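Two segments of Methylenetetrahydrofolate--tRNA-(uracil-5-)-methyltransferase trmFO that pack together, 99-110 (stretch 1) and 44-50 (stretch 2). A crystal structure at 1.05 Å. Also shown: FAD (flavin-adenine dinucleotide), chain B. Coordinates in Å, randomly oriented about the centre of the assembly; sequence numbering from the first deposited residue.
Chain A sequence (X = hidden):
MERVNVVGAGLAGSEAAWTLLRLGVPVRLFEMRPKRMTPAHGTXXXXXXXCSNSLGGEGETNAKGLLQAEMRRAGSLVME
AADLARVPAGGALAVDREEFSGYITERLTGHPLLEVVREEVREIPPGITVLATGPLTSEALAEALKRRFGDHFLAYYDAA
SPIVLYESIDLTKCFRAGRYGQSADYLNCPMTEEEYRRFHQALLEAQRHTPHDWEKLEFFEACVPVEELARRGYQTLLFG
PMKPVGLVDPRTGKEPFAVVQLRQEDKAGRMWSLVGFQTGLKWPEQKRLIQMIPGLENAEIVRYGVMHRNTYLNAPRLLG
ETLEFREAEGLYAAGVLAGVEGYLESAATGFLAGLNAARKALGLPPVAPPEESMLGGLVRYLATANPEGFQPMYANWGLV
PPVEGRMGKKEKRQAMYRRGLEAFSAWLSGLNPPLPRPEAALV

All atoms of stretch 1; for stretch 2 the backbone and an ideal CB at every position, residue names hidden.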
# COMPACT_ATOMS: atom_id res chain seq x y z
N GLU A 99 -15.12 -19.47 4.01
CA GLU A 99 -15.88 -19.54 2.76
C GLU A 99 -15.16 -18.78 1.64
O GLU A 99 -15.18 -19.19 0.48
CB GLU A 99 -17.29 -18.97 2.95
CG GLU A 99 -18.22 -19.89 3.71
CD GLU A 99 -19.53 -19.20 4.08
OE1 GLU A 99 -19.81 -18.11 3.54
OE2 GLU A 99 -20.27 -19.75 4.93
N PHE A 100 -14.53 -17.67 2.01
CA PHE A 100 -13.76 -16.86 1.08
C PHE A 100 -12.59 -17.66 0.50
O PHE A 100 -12.49 -17.82 -0.72
CB PHE A 100 -13.28 -15.60 1.81
CG PHE A 100 -12.34 -14.73 1.02
CD1 PHE A 100 -10.97 -14.83 1.20
CD2 PHE A 100 -12.82 -13.76 0.15
CE1 PHE A 100 -10.10 -14.03 0.50
CE2 PHE A 100 -11.96 -12.95 -0.55
CZ PHE A 100 -10.59 -13.08 -0.37
N SER A 101 -11.73 -18.17 1.37
CA SER A 101 -10.54 -18.87 0.88
C SER A 101 -10.92 -20.21 0.26
O SER A 101 -10.25 -20.68 -0.66
CB SER A 101 -9.52 -19.06 2.00
OG SER A 101 -9.97 -20.03 2.92
N GLY A 102 -11.99 -20.83 0.75
CA GLY A 102 -12.45 -22.09 0.19
C GLY A 102 -12.87 -21.96 -1.26
O GLY A 102 -12.50 -22.78 -2.10
N TYR A 103 -13.65 -20.92 -1.55
CA TYR A 103 -14.11 -20.67 -2.91
C TYR A 103 -12.94 -20.41 -3.85
O TYR A 103 -12.87 -20.96 -4.95
CB TYR A 103 -15.10 -19.50 -2.93
CG TYR A 103 -15.62 -19.11 -4.30
CD1 TYR A 103 -16.74 -19.73 -4.84
CD2 TYR A 103 -15.00 -18.12 -5.04
CE1 TYR A 103 -17.21 -19.37 -6.09
CE2 TYR A 103 -15.47 -17.75 -6.29
CZ TYR A 103 -16.57 -18.38 -6.81
OH TYR A 103 -17.05 -18.02 -8.05
N ILE A 104 -12.02 -19.55 -3.42
CA ILE A 104 -10.86 -19.22 -4.23
C ILE A 104 -10.02 -20.47 -4.52
O ILE A 104 -9.59 -20.70 -5.65
CB ILE A 104 -10.02 -18.13 -3.54
CG1 ILE A 104 -10.82 -16.81 -3.53
CG2 ILE A 104 -8.69 -17.94 -4.24
CD1 ILE A 104 -10.23 -15.74 -2.65
N THR A 105 -9.80 -21.27 -3.48
CA THR A 105 -8.99 -22.47 -3.61
C THR A 105 -9.64 -23.47 -4.56
O THR A 105 -8.97 -24.06 -5.40
CB THR A 105 -8.76 -23.12 -2.24
OG1 THR A 105 -8.07 -22.20 -1.38
CG2 THR A 105 -7.93 -24.38 -2.39
N GLU A 106 -10.95 -23.64 -4.44
CA GLU A 106 -11.68 -24.54 -5.33
C GLU A 106 -11.65 -24.09 -6.79
O GLU A 106 -11.40 -24.90 -7.69
CB GLU A 106 -13.13 -24.70 -4.86
CG GLU A 106 -13.28 -25.38 -3.51
CD GLU A 106 -14.73 -25.62 -3.14
OE1 GLU A 106 -15.51 -26.05 -4.02
OE2 GLU A 106 -15.10 -25.39 -1.96
N ARG A 107 -11.89 -22.80 -7.03
CA ARG A 107 -11.93 -22.30 -8.41
C ARG A 107 -10.57 -22.44 -9.08
O ARG A 107 -10.48 -22.85 -10.24
CB ARG A 107 -12.41 -20.85 -8.48
CG ARG A 107 -13.88 -20.61 -8.12
CD ARG A 107 -14.85 -21.44 -8.93
NE ARG A 107 -14.70 -21.30 -10.38
CZ ARG A 107 -15.18 -20.28 -11.09
NH1 ARG A 107 -15.81 -19.28 -10.49
NH2 ARG A 107 -15.01 -20.25 -12.41
N LEU A 108 -9.51 -22.10 -8.36
CA LEU A 108 -8.16 -22.22 -8.90
C LEU A 108 -7.76 -23.68 -9.11
O LEU A 108 -7.35 -24.08 -10.20
CB LEU A 108 -7.16 -21.52 -7.99
CG LEU A 108 -7.10 -20.01 -8.16
CD1 LEU A 108 -6.39 -19.34 -7.00
CD2 LEU A 108 -6.43 -19.65 -9.48
N THR A 109 -7.89 -24.48 -8.06
CA THR A 109 -7.43 -25.86 -8.11
C THR A 109 -8.13 -26.66 -9.20
O THR A 109 -7.54 -27.54 -9.82
CB THR A 109 -7.58 -26.55 -6.74
OG1 THR A 109 -6.83 -25.84 -5.75
CG2 THR A 109 -7.08 -27.99 -6.80
N GLY A 110 -9.39 -26.33 -9.46
CA GLY A 110 -10.18 -27.02 -10.46
C GLY A 110 -9.96 -26.59 -11.90
O GLY A 110 -10.51 -27.20 -12.82
N UNK A 44 -3.88 -24.42 4.62
CA UNK A 44 -3.32 -24.76 3.32
C UNK A 44 -4.03 -24.03 2.18
O UNK A 44 -3.75 -24.27 1.01
CB UNK A 44 -3.40 -26.27 3.10
N UNK A 45 -4.94 -23.12 2.53
CA UNK A 45 -5.83 -22.49 1.55
C UNK A 45 -5.17 -21.35 0.80
O UNK A 45 -4.37 -20.60 1.36
CB UNK A 45 -7.09 -21.97 2.25
N UNK A 46 -5.53 -21.20 -0.47
CA UNK A 46 -5.13 -20.03 -1.22
C UNK A 46 -5.91 -18.82 -0.72
O UNK A 46 -7.09 -18.92 -0.39
CB UNK A 46 -5.35 -20.24 -2.72
N UNK A 47 -5.23 -17.68 -0.67
CA UNK A 47 -5.84 -16.42 -0.27
C UNK A 47 -6.43 -16.47 1.15
O UNK A 47 -7.45 -15.87 1.45
CB UNK A 47 -6.93 -16.04 -1.27
N UNK A 48 -5.75 -17.20 2.03
CA UNK A 48 -6.08 -17.17 3.44
C UNK A 48 -6.02 -15.74 3.96
O UNK A 48 -5.06 -15.01 3.70
CB UNK A 48 -5.14 -18.07 4.23
N UNK A 49 -7.06 -15.35 4.70
CA UNK A 49 -7.14 -14.05 5.34
C UNK A 49 -6.57 -14.21 6.75
O UNK A 49 -7.14 -14.91 7.58
CB UNK A 49 -8.58 -13.52 5.36
N UNK A 50 -5.43 -13.57 7.03
CA UNK A 50 -4.72 -13.85 8.28
C UNK A 50 -5.17 -13.02 9.48
O UNK A 50 -4.85 -13.36 10.61
CB UNK A 50 -3.22 -13.63 8.06
PA FAD B . 0.00 -13.16 1.40
O1A FAD B . 0.71 -13.27 2.71
O2A FAD B . -1.50 -13.16 1.39
O5B FAD B . 0.48 -14.31 0.40
C5B FAD B . 1.85 -14.63 0.24
C4B FAD B . 1.94 -16.12 0.02
O4B FAD B . 3.26 -16.46 -0.35
C3B FAD B . 1.64 -16.90 1.30
O3B FAD B . 0.65 -17.89 1.07
C2B FAD B . 2.98 -17.52 1.69
O2B FAD B . 2.89 -18.78 2.33
C1B FAD B . 3.66 -17.65 0.34
N9A FAD B . 5.13 -17.65 0.30
C8A FAD B . 5.99 -16.78 0.92
N7A FAD B . 7.25 -17.07 0.54
C5A FAD B . 7.19 -18.11 -0.33
C6A FAD B . 8.16 -18.82 -1.04
N6A FAD B . 9.44 -18.43 -1.09
N1A FAD B . 7.76 -19.83 -1.86
C2A FAD B . 6.43 -20.18 -1.98
N3A FAD B . 5.46 -19.49 -1.29
C4A FAD B . 5.87 -18.48 -0.49
N1 FAD B . -4.39 -6.50 5.44
C2 FAD B . -5.64 -5.94 5.54
O2 FAD B . -6.16 -5.39 4.57
N3 FAD B . -6.31 -5.99 6.74
C4 FAD B . -5.77 -6.60 7.86
O4 FAD B . -6.40 -6.63 8.93
C4X FAD B . -4.51 -7.17 7.75
N5 FAD B . -3.91 -7.79 8.83
C5X FAD B . -2.66 -8.36 8.69
C6 FAD B . -2.08 -8.99 9.78
C7 FAD B . -0.82 -9.56 9.68
C7M FAD B . -0.20 -10.24 10.87
C8 FAD B . -0.15 -9.51 8.46
C8M FAD B . 1.22 -10.12 8.33
C9 FAD B . -0.73 -8.88 7.36
C9A FAD B . -1.99 -8.30 7.47
N10 FAD B . -2.57 -7.66 6.38
C10 FAD B . -3.83 -7.12 6.53
C1' FAD B . -1.67 -7.03 5.34
C2' FAD B . -1.88 -7.57 3.91
O2' FAD B . -2.94 -6.93 3.24
C3' FAD B . -2.05 -9.09 3.89
O3' FAD B . -0.83 -9.64 4.36
C4' FAD B . -2.36 -9.65 2.51
O4' FAD B . -2.71 -11.01 2.66
C5' FAD B . -1.19 -9.48 1.54
O5' FAD B . -1.42 -10.25 0.38
P FAD B . -0.18 -10.89 -0.40
O1P FAD B . 0.82 -9.84 -0.76
O2P FAD B . -0.75 -11.72 -1.50
O3P FAD B . 0.54 -11.81 0.71

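Stretch 1 is a helix, and the irregular segment 44-50 lies against the side of it that carries Phe-100, Ser-101, Ile-104, Thr-105 and Leu-108.

At position 44 the CA-to-CB bond runs sideways and the ideal CB has nothing of the helix within 5.5 Å. Stretch 1 hardly restricts the choice, and a polar or charged residue would do. It is Asp-44, which makes no contact with the helix.

Position 45 points toward the helix, its ideal CB 3.5 Å from Ser-101 OG and 3.8 Å from Thr-105 OG1. Two hydroxyls favour a polar side chain, and the absence of a side chain on Gly-102 leaves room for a long one; Arg, Lys, Gln or a smaller polar residue could be argued. The deposited residue is Arg-45. Its NH2 donates a hydrogen bond to Ser-101 OG (3.1 Å), which lies at the edge of the guanidinium, while Gly-102 CA sits over one face. The flat group fits closely here because Gly-102 lacks a CB: an ideal one would come within 3.1 Å of Arg-45 NH2.

Position 46 also points toward the helix. Its backbone N donates to Thr-105 OG1 at 2.9 Å, which any residue but proline could do; that hydroxyl in turn donates to Ser-101 O (OG1 to O, 2.8 Å), so it links the loop to the helix backbone. The ideal CB lies 4.3 Å from Ile-104 CG2 and 4.5 Å from Leu-108 CD1, a largely apolar setting for Leu, Ile, Met or an aromatic residue. It is Phe-46, which has the largest area covered by the helix of any residue in the loop. Its ring extends along the helix: Thr-105 CG2 lies over one face, Leu-108 CD1 is 3.8 Å from Phe-46 CD2, and Thr-109 OG1 is 3.6 Å from Phe-46 CE2.

At position 47 phi/psi are 59/36, a left-handed conformation that suits the third residue of the type II turn spanning 45-48. Gly is the usual choice, with Asn also common. Yet the ideal CB points toward the helix, 3.6 Å from Ile-104 CD1 and 4.1 Å from Phe-100 CE1, so a small apolar group can be used. Ala-47 supplies just a methyl, which packs against both side chains, and its carbonyl O approaches the edge of the Phe-100 ring, 3.4 Å from CE1.

Position 48 closes the turn with its CB directed away from the helix, so stretch 1 would tolerate many residues, polar ones included. The residue is Glu-48, whose carboxylate is hydrogen-bonded elsewhere in the structure.

Position 49 points toward the helix again, with Phe-100 CD1 5.0 Å from its ideal CB. An aliphatic chain long enough to close that distance, such as Ile, Leu or Met, would suit. Ile-49 places CG1 3.6 Å from Phe-100 CD1.

Position 50 is beyond reach of the helix but near the flavin, where an apolar group is reasonable. Val-50 sets CG2 3.9 Å from FAD C7.

Stretch 2, residues 44-50: DRFAEIV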
# COMPACT_ATOMS: atom_id res chain seq x y z
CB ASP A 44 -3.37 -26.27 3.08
CG ASP A 44 -4.80 -26.81 3.04
OD1 ASP A 44 -5.75 -26.02 3.11
OD2 ASP A 44 -4.96 -28.04 2.93
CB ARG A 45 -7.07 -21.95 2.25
CG ARG A 45 -7.95 -23.01 2.88
CD ARG A 45 -8.90 -23.61 1.86
NE ARG A 45 -9.88 -24.49 2.49
CZ ARG A 45 -11.00 -24.08 3.07
NH1 ARG A 45 -11.83 -24.96 3.61
NH2 ARG A 45 -11.29 -22.78 3.11
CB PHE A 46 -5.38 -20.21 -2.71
CG PHE A 46 -4.74 -21.44 -3.30
CD1 PHE A 46 -3.63 -22.04 -2.71
CD2 PHE A 46 -5.23 -21.99 -4.47
CE1 PHE A 46 -3.04 -23.17 -3.26
CE2 PHE A 46 -4.65 -23.12 -5.03
CZ PHE A 46 -3.56 -23.70 -4.42
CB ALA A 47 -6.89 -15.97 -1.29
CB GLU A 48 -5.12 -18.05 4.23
CG GLU A 48 -5.31 -17.95 5.74
CD GLU A 48 -4.38 -18.87 6.54
OE1 GLU A 48 -3.78 -19.80 5.97
OE2 GLU A 48 -4.26 -18.65 7.76
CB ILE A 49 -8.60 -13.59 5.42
CG1 ILE A 49 -9.18 -13.39 4.02
CG2 ILE A 49 -8.73 -12.32 6.27
CD1 ILE A 49 -8.72 -12.11 3.34
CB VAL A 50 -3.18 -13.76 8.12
CG1 VAL A 50 -2.70 -14.76 7.08
CG2 VAL A 50 -2.76 -12.35 7.78
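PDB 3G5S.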